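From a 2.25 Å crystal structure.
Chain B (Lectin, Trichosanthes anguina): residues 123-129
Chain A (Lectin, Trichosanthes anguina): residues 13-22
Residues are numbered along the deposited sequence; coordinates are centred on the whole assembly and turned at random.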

# COMPACT_ATOMS: atom_id res chain seq x y z
N ILE B 123 -9.90 0.54 0.54
CA ILE B 123 -11.25 0.78 1.05
C ILE B 123 -11.94 1.83 0.20
O ILE B 123 -13.08 1.69 -0.15
CB ILE B 123 -11.25 1.17 2.56
CG1 ILE B 123 -10.72 0.00 3.39
CG2 ILE B 123 -12.66 1.52 3.03
CD1 ILE B 123 -10.50 0.35 4.85
N GLU B 124 -11.23 2.88 -0.13
CA GLU B 124 -11.74 3.85 -1.09
C GLU B 124 -12.28 3.16 -2.36
O GLU B 124 -13.39 3.45 -2.81
CB GLU B 124 -10.64 4.82 -1.46
CG GLU B 124 -11.09 5.93 -2.40
CD GLU B 124 -9.92 6.65 -3.03
OE1 GLU B 124 -10.15 7.67 -3.73
OE2 GLU B 124 -8.77 6.22 -2.81
N GLN B 125 -11.48 2.26 -2.93
CA GLN B 125 -11.83 1.59 -4.17
C GLN B 125 -13.01 0.65 -3.98
O GLN B 125 -13.89 0.60 -4.82
CB GLN B 125 -10.64 0.83 -4.79
CG GLN B 125 -10.90 0.31 -6.21
CD GLN B 125 -11.26 1.42 -7.19
OE1 GLN B 125 -10.51 2.35 -7.38
NE2 GLN B 125 -12.44 1.33 -7.78
N SER B 126 -13.05 -0.08 -2.88
CA SER B 126 -14.22 -0.89 -2.59
C SER B 126 -15.49 -0.05 -2.54
O SER B 126 -16.51 -0.42 -3.15
CB SER B 126 -14.05 -1.66 -1.29
OG SER B 126 -12.89 -2.45 -1.34
N VAL B 127 -15.42 1.09 -1.87
CA VAL B 127 -16.59 1.96 -1.78
C VAL B 127 -16.98 2.54 -3.14
O VAL B 127 -18.17 2.57 -3.48
CB VAL B 127 -16.43 3.05 -0.71
CG1 VAL B 127 -17.60 4.03 -0.74
CG2 VAL B 127 -16.29 2.42 0.67
N ALA B 128 -15.99 3.00 -3.91
CA ALA B 128 -16.25 3.55 -5.24
C ALA B 128 -17.05 2.59 -6.12
O ALA B 128 -17.98 3.00 -6.79
CB ALA B 128 -14.96 3.94 -5.93
N TYR B 129 -16.71 1.30 -6.09
CA TYR B 129 -17.48 0.30 -6.82
C TYR B 129 -18.95 0.27 -6.45
O TYR B 129 -19.79 -0.00 -7.33
CB TYR B 129 -16.92 -1.10 -6.60
CG TYR B 129 -15.70 -1.46 -7.45
CD1 TYR B 129 -15.65 -1.17 -8.82
CD2 TYR B 129 -14.63 -2.15 -6.88
CE1 TYR B 129 -14.54 -1.53 -9.58
CE2 TYR B 129 -13.53 -2.51 -7.62
CZ TYR B 129 -13.48 -2.20 -8.97
OH TYR B 129 -12.36 -2.58 -9.69
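Chain A 13-22: YKTFIGRVRE

When two helices pack at a wide spacing, long side chains can bridge much of the gap, and their rotamers decide how it is filled. This lectin offers a compact example. Residues 13-22 of chain A form one stretch of a continuous helix that runs nearly antiparallel to the helix of chain B, at 154°, with the axes 10.7 Å apart at closest approach. In the register, the nearest CA atoms are those of Tyr13(A) and Ala128(B), 6.9 Å apart.

Glu124(B) is the knob, seated among Tyr13(A), Lys14(A), Ile17(A) and Arg21(A). Its CA-to-CB bond points toward chain A, and chi1 and chi2 are both t, so the extended chain carries its carboxylate across the gap. Arg21(A) answers from one turn beyond Ile17(A): chi1 is m, but chi2 and chi3 are t, and the straight arm brings both terminal nitrogens to a single oxygen. NH1 of Arg21(A) lies 2.9 Å and NH2 of Arg21(A) 3.0 Å from OE2 of Glu124(B), hydrogen bonds within a salt bridge that meets the guanidinium at its edge. A water links the other carboxylate oxygen, OE1, to the backbone O of Lys14(A).

Lys14(A) starts sideways with chi1 m, then runs t through chi2, chi3 and chi4. This extension lays CE of Lys14(A) 3.7 Å from CB of Ala128(B). NZ of Lys14(A) stops 4.0 Å from OE1 of Gln125(B), and a second water joins these two atoms. The CA-to-CB bond of Gln125(B) points away, yet its side-chain end comes nearer to chain A, with chi2 p.

The CA-to-CB bond of Tyr13(A) points toward chain B, and with chi1 t its ring reaches that helix. CZ of Tyr13(A) lies 3.3 Å from CG1 of Val127(B), a tight apolar contact, while the ring edge faces the backbone O of Glu124(B), 3.7 Å from CE2 of Tyr13(A).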

# COMPACT_ATOMS: atom_id res chain seq x y z
N TYR A 13 -17.28 10.96 -5.40
CA TYR A 13 -16.85 10.31 -4.17
C TYR A 13 -15.32 10.35 -4.02
O TYR A 13 -14.81 10.84 -3.02
CB TYR A 13 -17.37 8.87 -4.10
CG TYR A 13 -16.81 8.12 -2.91
CD1 TYR A 13 -17.22 8.42 -1.61
CD2 TYR A 13 -15.84 7.14 -3.08
CE1 TYR A 13 -16.70 7.77 -0.52
CE2 TYR A 13 -15.31 6.46 -1.99
CZ TYR A 13 -15.74 6.79 -0.71
OH TYR A 13 -15.22 6.13 0.37
N LYS A 14 -14.59 9.91 -5.05
CA LYS A 14 -13.12 9.92 -5.04
C LYS A 14 -12.51 11.30 -4.92
O LYS A 14 -11.49 11.47 -4.26
CB LYS A 14 -12.55 9.28 -6.29
CG LYS A 14 -12.76 7.79 -6.36
CD LYS A 14 -12.10 7.25 -7.61
CE LYS A 14 -12.55 5.84 -7.93
NZ LYS A 14 -12.17 5.44 -9.32
N THR A 15 -13.13 12.28 -5.57
CA THR A 15 -12.72 13.68 -5.43
C THR A 15 -12.85 14.19 -3.99
O THR A 15 -11.98 14.90 -3.48
CB THR A 15 -13.57 14.56 -6.36
OG1 THR A 15 -13.35 14.15 -7.71
CG2 THR A 15 -13.22 16.01 -6.24
N PHE A 16 -13.97 13.87 -3.37
CA PHE A 16 -14.21 14.17 -1.96
C PHE A 16 -13.15 13.52 -1.04
O PHE A 16 -12.55 14.20 -0.24
CB PHE A 16 -15.63 13.69 -1.59
CG PHE A 16 -15.90 13.66 -0.12
CD1 PHE A 16 -16.13 14.84 0.58
CD2 PHE A 16 -15.96 12.46 0.56
CE1 PHE A 16 -16.40 14.82 1.92
CE2 PHE A 16 -16.23 12.43 1.91
CZ PHE A 16 -16.45 13.61 2.59
N ILE A 17 -12.92 12.22 -1.18
CA ILE A 17 -11.89 11.53 -0.40
C ILE A 17 -10.53 12.16 -0.68
O ILE A 17 -9.71 12.36 0.24
CB ILE A 17 -11.84 10.03 -0.70
CG1 ILE A 17 -13.14 9.34 -0.24
CG2 ILE A 17 -10.62 9.38 -0.04
CD1 ILE A 17 -13.43 9.39 1.25
N GLY A 18 -10.31 12.52 -1.94
CA GLY A 18 -9.08 13.20 -2.32
C GLY A 18 -8.87 14.50 -1.59
O GLY A 18 -7.76 14.79 -1.15
N ARG A 19 -9.94 15.28 -1.45
CA ARG A 19 -9.86 16.54 -0.72
C ARG A 19 -9.66 16.34 0.81
O ARG A 19 -8.93 17.11 1.45
CB ARG A 19 -11.09 17.44 -1.02
CG ARG A 19 -11.13 18.73 -0.19
CD ARG A 19 -11.33 20.00 -1.00
NE ARG A 19 -12.68 20.56 -0.85
CZ ARG A 19 -13.05 21.52 0.01
NH1 ARG A 19 -12.18 22.08 0.84
NH2 ARG A 19 -14.32 21.92 0.03
N VAL A 20 -10.28 15.33 1.39
CA VAL A 20 -10.07 15.04 2.80
C VAL A 20 -8.58 14.74 3.04
O VAL A 20 -7.98 15.35 3.92
CB VAL A 20 -10.97 13.90 3.30
CG1 VAL A 20 -10.54 13.42 4.68
CG2 VAL A 20 -12.41 14.35 3.32
N ARG A 21 -8.01 13.86 2.22
CA ARG A 21 -6.58 13.51 2.31
C ARG A 21 -5.64 14.70 2.17
O ARG A 21 -4.67 14.80 2.91
CB ARG A 21 -6.20 12.47 1.24
CG ARG A 21 -6.82 11.11 1.49
CD ARG A 21 -6.46 10.16 0.38
NE ARG A 21 -7.01 8.84 0.64
CZ ARG A 21 -7.32 7.96 -0.31
NH1 ARG A 21 -7.19 8.27 -1.60
NH2 ARG A 21 -7.81 6.79 0.02
N GLU A 22 -5.95 15.60 1.25
CA GLU A 22 -5.10 16.77 1.01
C GLU A 22 -5.14 17.75 2.17
O GLU A 22 -4.13 18.39 2.51
CB GLU A 22 -5.53 17.47 -0.27
CG GLU A 22 -4.62 18.61 -0.70
CD GLU A 22 -5.10 19.30 -1.98
OE1 GLU A 22 -5.75 18.63 -2.82
OE2 GLU A 22 -4.81 20.51 -2.13
O HOH W 1 -9.26 9.90 -4.26
O HOH W 2 -9.78 3.87 -9.84